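Local coordinates for sensor protein kinase HptS (Staphylococcus aureus, PDB 6LKI) that probably senses extracellular hexose phosphate together with a partner protein and relays the signal to its own cytoplasmic kinase domain, which phosphorylates a response regulator, at residues B[60-65]-B[73-78]; B[81-86]-B[103-108]; B[119-124]-B[132-137]. All coordinates share one frame; numbering follows the deposited sequence.

Contact 1: B[60-65]-B[73-78]; sequences LYYELS and NNYEHL
Asn73 carries this contact, with its side-chain amide lying on the backbone of Leu60 to Tyr62. Two hydrogen bonds join the amide to the strand. Tyr62 N donates to Asn73 OD1 at 2.8 Å. Asn73 ND2 reaches Leu60 O at 3.3 Å, which makes a weak but nearly straight bond. CG of Asn73 sits between its own N and carbonyl carbon; chi1 (68°) brings CG over to the strand, and chi2 (-36°) sets the turn of the amide.

The same amide stacks on Tyr62. The ring and amide planes are only 2° apart, and Asn73 CG comes within 3.4 Å of Tyr62 CE2. Leu49, Leu50 and Ile53 of helix 39-55 also pack on this ring.

Strands 59-66 and 69-72 form a hairpin at one margin of an antiparallel sheet. Asn73 follows the second strand directly, and its amide continues the bonding to the first where regular pairing has stopped.

The Tyr61 ring meets the loop. Asn73 O lies at its edge, in the ring plane, and Asn74 OD1 stands over one face, near the rim. Leu78 CD1 packs obliquely against the phenol end, 3.6 Å from Tyr61 OH.

Polar bonds also shape the loop. Residues 74 to 77 make a type I beta turn. Asn74 clasps Leu78 across it: Leu78 N donates to Asn74 OD1 at 2.9 Å, and Asn74 ND2 donates to Leu78 O at 2.7 Å. A water links Asn74 ND2 to Glu63 OE2.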
loop_
_atom_site.group_PDB
_atom_site.type_symbol
_atom_site.label_atom_id
_atom_site.label_comp_id
_atom_site.label_asym_id
_atom_site.label_seq_id
_atom_site.Cartn_x
_atom_site.Cartn_y
_atom_site.Cartn_z
ATOM N N LEU B 60 9.955 20.302 5.408
ATOM C CA LEU B 60 9.230 19.428 4.500
ATOM C C LEU B 60 10.008 18.142 4.274
ATOM O O LEU B 60 11.243 18.150 4.233
ATOM C CB LEU B 60 8.968 20.123 3.158
ATOM C CG LEU B 60 8.219 21.454 3.232
ATOM C CD1 LEU B 60 8.125 22.093 1.859
ATOM C CD2 LEU B 60 6.837 21.250 3.832
ATOM N N TYR B 61 9.276 17.040 4.136
ATOM C CA TYR B 61 9.844 15.744 3.791
ATOM C C TYR B 61 9.155 15.232 2.539
ATOM O O TYR B 61 7.923 15.272 2.443
ATOM C CB TYR B 61 9.686 14.744 4.941
ATOM C CG TYR B 61 10.505 15.113 6.152
ATOM C CD1 TYR B 61 11.872 14.880 6.180
ATOM C CD2 TYR B 61 9.918 15.721 7.254
ATOM C CE1 TYR B 61 12.632 15.231 7.279
ATOM C CE2 TYR B 61 10.669 16.073 8.359
ATOM C CZ TYR B 61 12.024 15.825 8.365
ATOM O OH TYR B 61 12.780 16.173 9.460
ATOM N N TYR B 62 9.944 14.767 1.577
ATOM C CA TYR B 62 9.395 14.187 0.364
ATOM C C TYR B 62 9.509 12.669 0.402
ATOM O O TYR B 62 10.443 12.109 0.983
ATOM C CB TYR B 62 10.094 14.735 -0.887
ATOM C CG TYR B 62 11.598 14.537 -0.928
ATOM C CD1 TYR B 62 12.154 13.326 -1.328
ATOM C CD2 TYR B 62 12.460 15.572 -0.594
ATOM C CE1 TYR B 62 13.528 13.148 -1.372
ATOM C CE2 TYR B 62 13.832 15.406 -0.640
ATOM C CZ TYR B 62 14.361 14.193 -1.028
ATOM O OH TYR B 62 15.727 14.026 -1.070
ATOM N N GLU B 63 8.531 12.012 -0.212
ATOM C CA GLU B 63 8.557 10.572 -0.447
ATOM C C GLU B 63 8.288 10.357 -1.930
ATOM O O GLU B 63 7.193 10.661 -2.415
ATOM C CB GLU B 63 7.526 9.840 0.415
ATOM C CG GLU B 63 7.880 9.778 1.895
ATOM C CD GLU B 63 6.988 8.825 2.673
ATOM O OE1 GLU B 63 5.989 8.342 2.103
ATOM O OE2 GLU B 63 7.287 8.560 3.858
ATOM N N LEU B 64 9.291 9.869 -2.653
ATOM C CA LEU B 64 9.172 9.558 -4.073
ATOM C C LEU B 64 9.108 8.042 -4.200
ATOM O O LEU B 64 10.117 7.354 -4.007
ATOM C CB LEU B 64 10.344 10.136 -4.864
ATOM C CG LEU B 64 10.244 10.072 -6.389
ATOM C CD1 LEU B 64 9.014 10.819 -6.887
ATOM C CD2 LEU B 64 11.511 10.624 -7.028
ATOM N N SER B 65 7.925 7.523 -4.516
ATOM C CA SER B 65 7.655 6.092 -4.467
ATOM C C SER B 65 7.434 5.546 -5.869
ATOM O O SER B 65 6.626 6.086 -6.633
ATOM C CB SER B 65 6.437 5.799 -3.590
ATOM O OG SER B 65 6.614 6.322 -2.285
ATOM N N ASN B 73 13.959 12.106 1.960
ATOM C CA ASN B 73 14.875 12.815 2.842
ATOM C C ASN B 73 14.491 12.659 4.307
ATOM O O ASN B 73 15.041 13.360 5.164
ATOM C CB ASN B 73 14.942 14.300 2.473
ATOM C CG ASN B 73 13.652 15.031 2.769
ATOM O OD1 ASN B 73 12.567 14.476 2.615
ATOM N ND2 ASN B 73 13.762 16.285 3.195
ATOM N N ASN B 74 13.550 11.765 4.607
ATOM C CA ASN B 74 13.163 11.454 5.982
ATOM C C ASN B 74 14.121 10.396 6.535
ATOM O O ASN B 74 13.761 9.251 6.813
ATOM C CB ASN B 74 11.709 10.996 6.024
ATOM C CG ASN B 74 11.206 10.744 7.432
ATOM O OD1 ASN B 74 11.827 11.154 8.412
ATOM N ND2 ASN B 74 10.067 10.068 7.537
ATOM N N TYR B 75 15.382 10.818 6.690
ATOM C CA TYR B 75 16.453 9.884 7.025
ATOM C C TYR B 75 16.290 9.295 8.421
ATOM O O TYR B 75 16.735 8.168 8.669
ATOM C CB TYR B 75 17.811 10.576 6.900
ATOM C CG TYR B 75 18.033 11.245 5.562
ATOM C CD1 TYR B 75 18.215 10.493 4.409
ATOM C CD2 TYR B 75 18.059 12.629 5.453
ATOM C CE1 TYR B 75 18.416 11.101 3.181
ATOM C CE2 TYR B 75 18.262 13.247 4.232
ATOM C CZ TYR B 75 18.438 12.478 3.100
ATOM O OH TYR B 75 18.640 13.092 1.884
ATOM N N GLU B 76 15.669 10.030 9.339
ATOM C CA GLU B 76 15.426 9.512 10.681
ATOM C C GLU B 76 14.166 8.665 10.768
ATOM O O GLU B 76 13.829 8.202 11.864
ATOM C CB GLU B 76 15.343 10.664 11.687
ATOM C CG GLU B 76 16.690 11.234 12.084
ATOM C CD GLU B 76 16.589 12.231 13.219
ATOM O OE1 GLU B 76 16.943 13.411 13.012
ATOM O OE2 GLU B 76 16.152 11.836 14.320
ATOM N N HIS B 77 13.469 8.460 9.648
ATOM C CA HIS B 77 12.272 7.618 9.596
ATOM C C HIS B 77 11.208 8.099 10.580
ATOM O O HIS B 77 10.596 7.305 11.299
ATOM C CB HIS B 77 12.618 6.147 9.837
ATOM C CG HIS B 77 13.672 5.618 8.915
ATOM N ND1 HIS B 77 14.871 5.113 9.367
ATOM C CD2 HIS B 77 13.709 5.526 7.565
ATOM C CE1 HIS B 77 15.601 4.728 8.336
ATOM N NE2 HIS B 77 14.918 4.967 7.230
ATOM N N LEU B 78 10.997 9.412 10.623
ATOM C CA LEU B 78 9.886 9.960 11.385
ATOM C C LEU B 78 8.566 9.492 10.786
ATOM O O LEU B 78 8.434 9.330 9.569
ATOM C CB LEU B 78 9.946 11.488 11.398
ATOM C CG LEU B 78 11.247 12.139 11.870
ATOM C CD1 LEU B 78 11.249 13.624 11.539
ATOM C CD2 LEU B 78 11.453 11.914 13.360
HETATM O O HOH W 1 9.657 8.839 4.730
#

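Contact 2: B[81-86]-B[103-108]; sequences KNMYLF and YMANTP
Leu85 lays its CD1 methyl over one face of the Tyr103 ring, in a CH-pi contact. Leu85 CD1 is 4.0 Å from the centroid of the Tyr103 ring, and its nearest ring atom is Tyr103 CE2. This pair sits in the antiparallel beta hairpin of strands 84-92 and 97-106, where Leu85 and Tyr103 face each other as a non-hydrogen-bonded pair.

Met83 crosses Tyr103 at about a right angle. Its chain is extended beyond CG, and SD packs 3.8 Å from Tyr103 CB. The sulfur lies oblique to the ring, in a Met-aromatic contact. Further back along the same side chain, Met83 CG touches Ala105 CB.

Tyr84 and Met104 occupy the other side of the sheet. The Met104 chain is bent at chi2 and again at chi3 (-71°), which places CE 4.0 Å from Tyr84 CB. Leu131 and Tyr132 of strand 130-133 also pack on Tyr84, whose hydroxyl is hydrogen-bonded to His163 ND1.

The backbones of Tyr84 and Met104 form a hydrogen-bonded pair. Tyr84 N donates to Met104 O at 2.9 Å, almost straight at 178°. Met104 N returns a bond to Tyr84 O at 2.8 Å. Tyr84 O also receives a CA-H...O contact from Tyr103 CA.

Beyond the last direct bond, a water takes over the bridging. It donates to Asn82 O at 2.8 Å and to Ala105 O at 3.1 Å. Ala105 O also accepts a hydrogen bond from Tyr132 OH.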
loop_
_atom_site.group_PDB
_atom_site.type_symbol
_atom_site.label_atom_id
_atom_site.label_comp_id
_atom_site.label_asym_id
_atom_site.label_seq_id
_atom_site.Cartn_x
_atom_site.Cartn_y
_atom_site.Cartn_z
ATOM N N LYS B 81 2.610 9.842 9.488
ATOM C CA LYS B 81 1.225 9.982 9.926
ATOM C C LYS B 81 1.058 11.145 10.894
ATOM O O LYS B 81 -0.039 11.705 11.006
ATOM C CB LYS B 81 0.742 8.681 10.568
ATOM C CG LYS B 81 0.861 7.461 9.668
ATOM C CD LYS B 81 0.323 7.744 8.273
ATOM C CE LYS B 81 0.798 6.698 7.277
ATOM N NZ LYS B 81 2.275 6.515 7.328
ATOM N N ASN B 82 2.124 11.523 11.595
ATOM C CA ASN B 82 2.111 12.680 12.478
ATOM C C ASN B 82 2.461 13.972 11.753
ATOM O O ASN B 82 2.682 14.998 12.406
ATOM C CB ASN B 82 3.073 12.463 13.648
ATOM C CG ASN B 82 2.691 11.272 14.501
ATOM O OD1 ASN B 82 1.542 10.828 14.488
ATOM N ND2 ASN B 82 3.654 10.745 15.249
ATOM N N MET B 83 2.523 13.944 10.425
ATOM C CA MET B 83 2.792 15.120 9.613
ATOM C C MET B 83 1.559 15.482 8.798
ATOM O O MET B 83 0.581 14.732 8.727
ATOM C CB MET B 83 3.987 14.883 8.682
ATOM C CG MET B 83 5.268 14.482 9.387
ATOM S SD MET B 83 6.581 14.119 8.209
ATOM C CE MET B 83 7.874 13.547 9.307
ATOM N N TYR B 84 1.621 16.652 8.172
ATOM C CA TYR B 84 0.546 17.152 7.328
ATOM C C TYR B 84 0.864 16.822 5.875
ATOM O O TYR B 84 1.859 17.311 5.329
ATOM C CB TYR B 84 0.369 18.659 7.510
ATOM C CG TYR B 84 -0.625 19.286 6.558
ATOM C CD1 TYR B 84 -1.956 18.889 6.553
ATOM C CD2 TYR B 84 -0.235 20.280 5.671
ATOM C CE1 TYR B 84 -2.870 19.460 5.686
ATOM C CE2 TYR B 84 -1.141 20.858 4.801
ATOM C CZ TYR B 84 -2.457 20.445 4.815
ATOM O OH TYR B 84 -3.364 21.015 3.952
ATOM N N LEU B 85 0.029 15.989 5.257
ATOM C CA LEU B 85 0.171 15.696 3.836
ATOM C C LEU B 85 -0.176 16.949 3.043
ATOM O O LEU B 85 -1.337 17.370 3.004
ATOM C CB LEU B 85 -0.719 14.525 3.434
ATOM C CG LEU B 85 -0.670 14.146 1.953
ATOM C CD1 LEU B 85 0.764 13.883 1.517
ATOM C CD2 LEU B 85 -1.548 12.936 1.673
ATOM N N PHE B 86 0.835 17.307 2.317
ATOM C CA PHE B 86 0.671 18.677 1.845
ATOM C C PHE B 86 0.622 18.788 0.327
ATOM O O PHE B 86 -0.194 19.547 -0.204
ATOM C CB PHE B 86 1.802 19.555 2.395
ATOM C CG PHE B 86 1.763 20.980 1.905
ATOM C CD1 PHE B 86 0.903 21.902 2.475
ATOM C CD2 PHE B 86 2.600 21.399 0.884
ATOM C CE1 PHE B 86 0.865 23.208 2.031
ATOM C CE2 PHE B 86 2.567 22.709 0.437
ATOM C CZ PHE B 86 1.697 23.614 1.013
ATOM N N TYR B 103 5.321 16.148 2.781
ATOM C CA TYR B 103 4.740 16.266 4.109
ATOM C C TYR B 103 5.340 17.461 4.833
ATOM O O TYR B 103 6.533 17.749 4.692
ATOM C CB TYR B 103 4.979 14.996 4.933
ATOM C CG TYR B 103 4.356 13.751 4.347
ATOM C CD1 TYR B 103 5.027 13.001 3.390
ATOM C CD2 TYR B 103 3.098 13.327 4.750
ATOM C CE1 TYR B 103 4.459 11.862 2.849
ATOM C CE2 TYR B 103 2.524 12.188 4.217
ATOM C CZ TYR B 103 3.209 11.460 3.268
ATOM O OH TYR B 103 2.640 10.328 2.733
ATOM N N MET B 104 4.513 18.148 5.613
ATOM C CA MET B 104 4.954 19.253 6.455
ATOM C C MET B 104 5.005 18.771 7.898
ATOM O O MET B 104 3.984 18.343 8.448
ATOM C CB MET B 104 4.020 20.458 6.316
ATOM C CG MET B 104 4.500 21.709 7.036
ATOM S SD MET B 104 4.009 21.759 8.774
ATOM C CE MET B 104 2.247 22.040 8.620
ATOM N N ALA B 105 6.189 18.840 8.507
ATOM C CA ALA B 105 6.354 18.429 9.896
ATOM C C ALA B 105 6.236 19.603 10.861
ATOM O O ALA B 105 5.704 19.445 11.965
ATOM C CB ALA B 105 7.704 17.732 10.084
ATOM N N ASN B 106 6.724 20.774 10.461
ATOM C CA ASN B 106 6.630 21.993 11.256
ATOM C C ASN B 106 6.994 23.165 10.356
ATOM O O ASN B 106 7.470 22.986 9.232
ATOM C CB ASN B 106 7.542 21.945 12.488
ATOM C CG ASN B 106 9.008 21.795 12.127
ATOM O OD1 ASN B 106 9.644 22.737 11.650
ATOM N ND2 ASN B 106 9.555 20.606 12.356
ATOM N N THR B 107 6.751 24.370 10.859
ATOM C CA THR B 107 7.193 25.596 10.214
ATOM C C THR B 107 7.913 26.461 11.237
ATOM O O THR B 107 7.616 26.388 12.434
ATOM C CB THR B 107 6.023 26.390 9.605
ATOM O OG1 THR B 107 5.324 27.094 10.638
ATOM C CG2 THR B 107 5.052 25.470 8.878
ATOM N N PRO B 108 8.878 27.273 10.798
ATOM C CA PRO B 108 9.564 28.165 11.749
ATOM C C PRO B 108 8.623 29.117 12.458
ATOM O O PRO B 108 8.890 29.501 13.604
ATOM C CB PRO B 108 10.567 28.916 10.863
ATOM C CG PRO B 108 10.777 28.026 9.688
ATOM C CD PRO B 108 9.462 27.349 9.449
HETATM O O HOH W 2 5.049 16.463 12.648
#

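Contact 3: B[119-124]-B[132-137]; sequences QFALIV and YANDDR
Phe120 has Asp135 OD2 standing over one face of its ring, near the rim; the ring and carboxylate planes are 33° apart. Asp135 CB is 3.6 Å from Phe120 CD2. Asn134 O lies at the ring edge, in its plane. Arg137 NH2 is oblique to the ring near CE1; the cation-pi distance from Arg137 CZ is long, at most a weak attraction.

These residues stand at the open end of the hairpin of strands 120-125 and 130-133. Ile123 and Tyr132 form a hydrogen-bonded pair: Ile123 N donates to Tyr132 O at 3.1 Å, and the return bond is weak. Leu122 CD2 packs on Ala133 CB at 3.6 Å.

After Ala133 a side chain replaces the backbone partner. Ala121 N donates to Asn134 OD1 at 2.8 Å, nearly straight at 172°. Asn134 ND2 donates to a water that also bonds Gln119 O.

Asp135 makes an Asx turn, with OD1 accepting from Arg137 N above the carboxylate plane. OD2 takes Arg137 NE on its syn lone pair at 2.9 Å, in a salt bridge, and also bonds the Tyr168 hydroxyl. With these partners the buried carboxylate probably stays ionised, although it rests against an aromatic face.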
loop_
_atom_site.group_PDB
_atom_site.type_symbol
_atom_site.label_atom_id
_atom_site.label_comp_id
_atom_site.label_asym_id
_atom_site.label_seq_id
_atom_site.Cartn_x
_atom_site.Cartn_y
_atom_site.Cartn_z
ATOM N N GLN B 119 1.092 29.704 21.585
ATOM C CA GLN B 119 0.019 29.583 20.608
ATOM C C GLN B 119 0.249 28.321 19.785
ATOM O O GLN B 119 1.309 28.161 19.171
ATOM C CB GLN B 119 -0.039 30.813 19.701
ATOM C CG GLN B 119 -0.266 32.130 20.428
ATOM C CD GLN B 119 -0.385 33.301 19.471
ATOM O OE1 GLN B 119 -0.722 33.127 18.300
ATOM N NE2 GLN B 119 -0.105 34.502 19.965
ATOM N N PHE B 120 -0.737 27.433 19.773
ATOM C CA PHE B 120 -0.627 26.151 19.094
ATOM C C PHE B 120 -1.416 26.177 17.792
ATOM O O PHE B 120 -2.247 27.056 17.556
ATOM C CB PHE B 120 -1.108 25.018 20.006
ATOM C CG PHE B 120 -0.310 24.887 21.271
ATOM C CD1 PHE B 120 -0.603 25.668 22.377
ATOM C CD2 PHE B 120 0.740 23.988 21.351
ATOM C CE1 PHE B 120 0.134 25.552 23.540
ATOM C CE2 PHE B 120 1.481 23.867 22.511
ATOM C CZ PHE B 120 1.177 24.650 23.607
ATOM N N ALA B 121 -1.141 25.192 16.937
ATOM C CA ALA B 121 -1.703 25.149 15.596
ATOM C C ALA B 121 -2.407 23.823 15.353
ATOM O O ALA B 121 -1.962 22.772 15.824
ATOM C CB ALA B 121 -0.618 25.360 14.533
ATOM N N LEU B 122 -3.510 23.889 14.609
ATOM C CA LEU B 122 -4.255 22.721 14.164
ATOM C C LEU B 122 -4.627 22.912 12.702
ATOM O O LEU B 122 -4.823 24.038 12.241
ATOM C CB LEU B 122 -5.531 22.501 14.994
ATOM C CG LEU B 122 -5.472 21.653 16.266
ATOM C CD1 LEU B 122 -6.702 21.909 17.122
ATOM C CD2 LEU B 122 -5.365 20.180 15.923
ATOM N N ILE B 123 -4.723 21.803 11.973
ATOM C CA ILE B 123 -5.201 21.810 10.594
ATOM C C ILE B 123 -6.288 20.753 10.475
ATOM O O ILE B 123 -6.036 19.570 10.732
ATOM C CB ILE B 123 -4.076 21.549 9.579
ATOM C CG1 ILE B 123 -3.088 22.715 9.564
ATOM C CG2 ILE B 123 -4.660 21.326 8.189
ATOM C CD1 ILE B 123 -2.051 22.626 8.464
ATOM N N VAL B 124 -7.492 21.177 10.094
ATOM C CA VAL B 124 -8.631 20.278 9.987
ATOM C C VAL B 124 -9.259 20.420 8.607
ATOM O O VAL B 124 -9.204 21.484 7.983
ATOM C CB VAL B 124 -9.689 20.539 11.084
ATOM C CG1 VAL B 124 -9.099 20.289 12.464
ATOM C CG2 VAL B 124 -10.238 21.950 10.970
ATOM N N TYR B 132 -3.185 18.066 11.330
ATOM C CA TYR B 132 -1.904 18.487 11.876
ATOM C C TYR B 132 -2.131 19.062 13.265
ATOM O O TYR B 132 -3.180 19.651 13.542
ATOM C CB TYR B 132 -1.205 19.520 10.983
ATOM C CG TYR B 132 0.115 20.000 11.547
ATOM C CD1 TYR B 132 1.274 19.251 11.385
ATOM C CD2 TYR B 132 0.200 21.195 12.251
ATOM C CE1 TYR B 132 2.481 19.682 11.904
ATOM C CE2 TYR B 132 1.402 21.632 12.774
ATOM C CZ TYR B 132 2.539 20.872 12.597
ATOM O OH TYR B 132 3.739 21.304 13.114
ATOM N N ALA B 133 -1.134 18.887 14.130
ATOM C CA ALA B 133 -1.193 19.411 15.488
ATOM C C ALA B 133 0.205 19.399 16.083
ATOM O O ALA B 133 0.863 18.355 16.093
ATOM C CB ALA B 133 -2.148 18.588 16.360
ATOM N N ASN B 134 0.659 20.555 16.565
ATOM C CA ASN B 134 1.888 20.647 17.341
ATOM C C ASN B 134 1.613 20.633 18.841
ATOM O O ASN B 134 2.471 21.039 19.632
ATOM C CB ASN B 134 2.682 21.895 16.948
ATOM C CG ASN B 134 1.871 23.173 17.064
ATOM O OD1 ASN B 134 0.747 23.172 17.564
ATOM N ND2 ASN B 134 2.444 24.276 16.598
ATOM N N ASP B 135 0.428 20.176 19.238
ATOM C CA ASP B 135 0.018 20.077 20.632
ATOM C C ASP B 135 -0.359 18.630 20.913
ATOM O O ASP B 135 -1.129 18.027 20.158
ATOM C CB ASP B 135 -1.161 21.017 20.915
ATOM C CG ASP B 135 -1.627 20.977 22.364
ATOM O OD1 ASP B 135 -1.065 20.211 23.174
ATOM O OD2 ASP B 135 -2.573 21.724 22.691
ATOM N N ASP B 136 0.184 18.076 21.998
ATOM C CA ASP B 136 -0.082 16.683 22.334
ATOM C C ASP B 136 -1.473 16.477 22.916
ATOM O O ASP B 136 -1.953 15.338 22.945
ATOM C CB ASP B 136 0.975 16.164 23.308
ATOM C CG ASP B 136 2.287 15.831 22.619
ATOM O OD1 ASP B 136 2.250 15.290 21.493
ATOM O OD2 ASP B 136 3.354 16.115 23.200
ATOM N N ARG B 137 -2.132 17.549 23.373
ATOM C CA ARG B 137 -3.520 17.439 23.812
ATOM C C ARG B 137 -4.405 16.850 22.723
ATOM O O ARG B 137 -5.398 16.178 23.023
ATOM C CB ARG B 137 -4.057 18.810 24.219
ATOM C CG ARG B 137 -3.436 19.405 25.467
ATOM C CD ARG B 137 -4.251 20.601 25.936
ATOM N NE ARG B 137 -3.790 21.847 25.330
ATOM C CZ ARG B 137 -3.425 22.923 26.019
ATOM N NH1 ARG B 137 -3.472 22.912 27.344
ATOM N NH2 ARG B 137 -3.017 24.013 25.384
HETATM O O HOH W 3 2.079 26.901 16.784
#

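Overall arrangement
The three contacts follow in series along the chain, each closing before the next opens. Contacts 1 and 2 share one antiparallel sheet, in which strands 59-66 and 97-106 are neighbours. Their centres are 11 Å apart, and Met83 CE packs on both Tyr61 and Leu78. Contact 3 belongs to a second four-stranded sheet with the same strand order. Its centre is 11 Å from that of contact 2 and 21 Å from that of contact 1, which it does not touch. Contact 2 thus lies at the junction, where the Tyr84 ring meets Ile123. Two such sheets beside the long helix 2-31 are consistent with a double Cache-like extracellular sensor.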